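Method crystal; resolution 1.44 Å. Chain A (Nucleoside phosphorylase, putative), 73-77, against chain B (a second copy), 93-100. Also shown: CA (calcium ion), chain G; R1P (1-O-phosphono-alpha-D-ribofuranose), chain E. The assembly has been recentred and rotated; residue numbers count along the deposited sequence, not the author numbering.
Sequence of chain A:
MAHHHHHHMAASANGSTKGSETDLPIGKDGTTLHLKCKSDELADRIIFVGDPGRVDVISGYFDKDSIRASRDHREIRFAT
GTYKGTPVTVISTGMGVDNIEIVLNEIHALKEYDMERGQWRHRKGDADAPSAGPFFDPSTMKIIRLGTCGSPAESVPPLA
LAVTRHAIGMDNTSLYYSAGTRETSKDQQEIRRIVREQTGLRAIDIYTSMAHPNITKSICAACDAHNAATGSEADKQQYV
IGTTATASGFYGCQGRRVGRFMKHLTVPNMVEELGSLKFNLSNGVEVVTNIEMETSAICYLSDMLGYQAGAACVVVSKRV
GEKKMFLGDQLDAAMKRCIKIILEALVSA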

ATOM      1  N   HIS A  73     -11.856   4.956  -9.950  1.00 28.34           N
ATOM      2  CA  HIS A  73     -12.291   3.881  -9.042  1.00 27.86           C
ATOM      3  C   HIS A  73     -11.301   3.674  -7.892  1.00 27.95           C
ATOM      4  O   HIS A  73     -10.127   3.517  -8.150  1.00 24.51           O
ATOM      5  CB  HIS A  73     -12.405   2.574  -9.832  1.00 27.72           C
ATOM      6  CG  HIS A  73     -12.750   1.393  -8.992  1.00 27.52           C
ATOM      7  ND1 HIS A  73     -13.958   1.276  -8.339  1.00 28.57           N
ATOM      8  CD2 HIS A  73     -12.048   0.278  -8.687  1.00 29.31           C
ATOM      9  CE1 HIS A  73     -13.986   0.138  -7.671  1.00 29.58           C
ATOM     10  NE2 HIS A  73     -12.838  -0.486  -7.864  1.00 29.93           N
ATOM     11  N   ARG A  74     -11.769   3.616  -6.630  1.00 30.19           N
ATOM     12  CA  ARG A  74     -10.876   3.554  -5.468  1.00 27.70           C
ATOM     13  C   ARG A  74      -9.776   4.654  -5.605  1.00 26.49           C
ATOM     14  O   ARG A  74     -10.068   5.772  -6.029  1.00 23.58           O
ATOM     15  CB  ARG A  74     -10.260   2.155  -5.327  1.00 28.33           C
ATOM     16  CG  ARG A  74     -11.154   1.089  -4.720  1.00 23.95           C
ATOM     17  CD  ARG A  74     -10.479  -0.290  -4.924  1.00 28.84           C
ATOM     18  NE  ARG A  74     -11.202  -1.415  -4.321  1.00 29.93           N
ATOM     19  CZ  ARG A  74     -11.197  -1.696  -3.023  1.00 31.84           C
ATOM     20  NH1 ARG A  74     -10.536  -0.918  -2.183  1.00 28.67           N
ATOM     21  NH2 ARG A  74     -11.877  -2.753  -2.563  1.00 29.20           N
ATOM     22  N   GLU A  75      -8.522   4.358  -5.278  1.00 29.06           N
ATOM     23  CA  GLU A  75      -7.476   5.379  -5.462  1.00 27.95           C
ATOM     24  C   GLU A  75      -7.003   5.448  -6.943  1.00 23.38           C
ATOM     25  O   GLU A  75      -6.095   6.215  -7.287  1.00 20.93           O
ATOM     26  CB  GLU A  75      -6.313   5.179  -4.458  1.00 24.31           C
ATOM     27  CG  GLU A  75      -5.580   3.802  -4.371  1.00 30.10           C
ATOM     28  CD  GLU A  75      -5.951   3.028  -3.097  1.00 27.46           C
ATOM     29  OE1 GLU A  75      -7.184   2.764  -3.068  1.00 21.10           O
ATOM     30  OE2 GLU A  75      -5.078   2.748  -2.148  1.00 18.09           O
ATOM     31  N   ILE A  76      -7.663   4.688  -7.823  1.00 19.96           N
ATOM     32  CA  ILE A  76      -7.104   4.357  -9.137  1.00 17.87           C
ATOM     33  C   ILE A  76      -7.858   5.104 -10.245  1.00 16.72           C
ATOM     34  O   ILE A  76      -8.969   4.748 -10.606  1.00 19.08           O
ATOM     35  CB  ILE A  76      -7.147   2.830  -9.387  1.00 16.27           C
ATOM     36  CG1 ILE A  76      -6.614   2.049  -8.169  1.00 22.04           C
ATOM     37  CG2 ILE A  76      -6.358   2.459 -10.654  1.00 20.35           C
ATOM     38  CD1 ILE A  76      -5.231   2.429  -7.757  1.00 25.81           C
ATOM     39  N   ARG A  77      -7.235   6.165 -10.756  1.00 18.47           N
ATOM     40  CA  ARG A  77      -7.807   7.001 -11.813  1.00 18.84           C
ATOM     41  C   ARG A  77      -6.932   6.915 -13.048  1.00 17.30           C
ATOM     42  O   ARG A  77      -5.718   6.792 -12.927  1.00 18.62           O
ATOM     43  CB  ARG A  77      -7.887   8.454 -11.367  1.00 19.44           C
ATOM     44  CG  ARG A  77      -8.655   8.699 -10.106  1.00 23.73           C
ATOM     45  CD  ARG A  77      -8.731  10.208  -9.848  1.00 31.36           C
ATOM     46  NE  ARG A  77      -9.359  10.888 -10.981  1.00 32.03           N
ATOM     47  CZ  ARG A  77      -9.230  12.174 -11.297  1.00 33.43           C
ATOM     48  NH1 ARG A  77      -8.470  13.002 -10.586  1.00 34.85           N
ATOM     49  NH2 ARG A  77      -9.875  12.629 -12.358  1.00 37.48           N
TER
ATOM     50  N   THR B  93      -8.706   3.849   4.363  1.00 15.69           N
ATOM     51  CA  THR B  93      -7.252   3.791   4.432  1.00 17.93           C
ATOM     52  C   THR B  93      -6.606   3.627   3.077  1.00 18.86           C
ATOM     53  O   THR B  93      -5.404   3.884   2.935  1.00 19.32           O
ATOM     54  CB  THR B  93      -6.806   2.604   5.301  1.00 18.37           C
ATOM     55  OG1 THR B  93      -7.342   1.371   4.788  1.00 18.72           O
ATOM     56  CG2 THR B  93      -7.304   2.798   6.734  1.00 18.84           C
ATOM     57  N   GLY B  94      -7.406   3.256   2.074  1.00 20.00           N
ATOM     58  CA  GLY B  94      -6.829   2.774   0.822  1.00 18.76           C
ATOM     59  C   GLY B  94      -6.275   1.374   1.056  1.00 18.75           C
ATOM     60  O   GLY B  94      -6.497   0.769   2.106  1.00 21.55           O
ATOM     61  N   MET B  95      -5.519   0.876   0.094  1.00 14.61           N
ATOM     62  CA  MET B  95      -5.083  -0.520   0.129  1.00 14.38           C
ATOM     63  C   MET B  95      -3.722  -0.652   0.799  1.00 15.75           C
ATOM     64  O   MET B  95      -2.812   0.099   0.507  1.00 14.20           O
ATOM     65  CB  MET B  95      -5.007  -1.058  -1.294  1.00 15.61           C
ATOM     66  CG  MET B  95      -6.337  -0.913  -1.998  1.00 15.78           C
ATOM     67  SD  MET B  95      -6.481  -1.720  -3.589  1.00 16.71           S
ATOM     68  CE  MET B  95      -5.496  -0.636  -4.596  1.00 17.69           C
ATOM     69  N   GLY B  96      -3.638  -1.592   1.718  1.00 15.48           N
ATOM     70  CA  GLY B  96      -2.363  -2.139   2.184  1.00 14.37           C
ATOM     71  C   GLY B  96      -1.927  -1.783   3.587  1.00 14.48           C
ATOM     72  O   GLY B  96      -2.378  -0.799   4.196  1.00 14.82           O
ATOM     73  N   VAL B  97      -1.005  -2.590   4.084  1.00 15.16           N
ATOM     74  CA  VAL B  97      -0.436  -2.386   5.418  1.00 13.60           C
ATOM     75  C   VAL B  97       0.425  -1.115   5.542  1.00 15.52           C
ATOM     76  O   VAL B  97       0.569  -0.534   6.623  1.00 14.76           O
ATOM     77  CB  VAL B  97       0.352  -3.620   5.865  1.00 13.35           C
ATOM     78  CG1 VAL B  97      -0.622  -4.788   6.146  1.00 15.05           C
ATOM     79  CG2 VAL B  97       1.379  -4.021   4.817  1.00 15.40           C
ATOM     80  N   ASP B  98       0.986  -0.698   4.420  1.00 13.64           N
ATOM     81  CA  ASP B  98       1.693   0.572   4.340  1.00 12.74           C
ATOM     82  C   ASP B  98       0.757   1.737   4.589  1.00 14.49           C
ATOM     83  O   ASP B  98       1.098   2.660   5.342  1.00 15.26           O
ATOM     84  CB  ASP B  98       2.411   0.723   2.990  1.00 13.45           C
ATOM     85  CG  ASP B  98       1.468   0.686   1.790  1.00 14.76           C
ATOM     86  OD1 ASP B  98       0.460  -0.037   1.808  1.00 12.35           O
ATOM     87  OD2 ASP B  98       1.765   1.351   0.777  1.00 15.42           O
ATOM     88  N   ASN B  99      -0.437   1.676   3.980  1.00 13.59           N
ATOM     89  CA  ASN B  99      -1.469   2.670   4.233  1.00 12.95           C
ATOM     90  C   ASN B  99      -1.928   2.660   5.684  1.00 13.25           C
ATOM     91  O   ASN B  99      -2.180   3.722   6.268  1.00 15.36           O
ATOM     92  CB  ASN B  99      -2.643   2.454   3.285  1.00 13.52           C
ATOM     93  CG  ASN B  99      -2.299   2.822   1.860  1.00 13.09           C
ATOM     94  OD1 ASN B  99      -1.307   2.329   1.289  1.00 13.10           O
ATOM     95  ND2 ASN B  99      -3.138   3.659   1.246  1.00 14.54           N
ATOM     96  N   ILE B 100      -2.041   1.467   6.256  1.00 14.37           N
ATOM     97  CA  ILE B 100      -2.380   1.344   7.672  1.00 13.89           C
ATOM     98  C   ILE B 100      -1.329   2.009   8.559  1.00 13.86           C
ATOM     99  O   ILE B 100      -1.635   2.688   9.534  1.00 14.82           O
ATOM    100  CB  ILE B 100      -2.517  -0.132   8.078  1.00 14.86           C
ATOM    101  CG1 ILE B 100      -3.695  -0.802   7.356  1.00 15.74           C
ATOM    102  CG2 ILE B 100      -2.650  -0.284   9.593  1.00 13.47           C
ATOM    103  CD1 ILE B 100      -5.026  -0.025   7.487  1.00 16.11           C
TER
HETATM  104 CA    CA G 402      -0.643   0.595  -0.271  1.00 13.12          CA
HETATM  105  C5  R1P E 401      -8.123  -5.302  -2.636  1.00 24.50           C
HETATM  106  O5  R1P E 401      -9.145  -5.301  -3.637  1.00 21.81           O
HETATM  107  C4  R1P E 401      -8.603  -4.507  -1.426  1.00 22.41           C
HETATM  108  O4  R1P E 401      -9.843  -5.019  -0.909  1.00 28.83           O
HETATM  109  C1  R1P E 401      -9.718  -5.490   0.436  1.00 27.35           C
HETATM  110  C2  R1P E 401      -8.206  -5.719   0.559  1.00 24.34           C
HETATM  111  O2  R1P E 401      -7.733  -5.818   1.916  1.00 19.22           O
HETATM  112  C3  R1P E 401      -7.624  -4.570  -0.264  1.00 19.04           C
HETATM  113  O3  R1P E 401      -7.649  -3.319   0.440  1.00 20.21           O
HETATM  114  O1  R1P E 401     -10.332  -4.602   1.431  1.00 24.76           O
HETATM  115  P   R1P E 401     -11.265  -3.295   1.174  1.00 24.36           P
HETATM  116  O1P R1P E 401     -10.225  -2.385   0.477  1.00 25.38           O
HETATM  117  O2P R1P E 401     -11.660  -2.774   2.546  1.00 22.98           O
HETATM  118  O3P R1P E 401     -12.400  -3.790   0.335  1.00 31.55           O

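This is a small, largely buried contact in which a tight turn of chain A presents a carboxylate to the loop leading into a helix of chain B, with a calcium ion and a ribose phosphate bound close by. The turn is type II', running from His A73 to Ile A76 and held by paired backbone hydrogen bonds, Ile A76 N to His A73 O at 2.7 Å and His A73 N to Ile A76 O at 3.0 Å. It places Arg A74 and Glu A75 at its tip, both with CA-to-CB bonds directed toward chain B.

The one hydrogen bond across the contact runs from Met B95 N to Glu A75 OE2, 3.0 Å long and nearly straight at 168°. A carboxylate suits this place because its oxygens are strong hydrogen-bond acceptors, and OE2 lies nearly in line with the N-H of the buried Met B95. The same OE2 lies 3.4 Å from Gly B94 CA; a CB there would come within 2.7 Å of it, and the positive phi of Gly B94 independently favours glycine.

Met B95 works with both its backbone and its side chain. Its O binds the calcium at 2.4 Å, alongside Asn B99 OD1 at 2.4 Å and both carboxylate oxygens of Asp B98, while its long, flexible side chain reaches chain A. There its CE meets Ile A76 CD1 at 4.4 Å, a loose apolar contact, and its CG lies 4.2 Å from Arg A74 NH1. Asn B99 uses its amide fully: while OD1 serves the metal, ND2 donates to Thr B93 O at 2.8 Å, bracing the loop.

Arg A74 directs its charge to the phosphate, NH1 donating to R1P O1P and NH2 to R1P O3P, each at 3.1 Å. Its guanidinium also has R1P C4 over one face, so the ligand engages it both by charge and by packing.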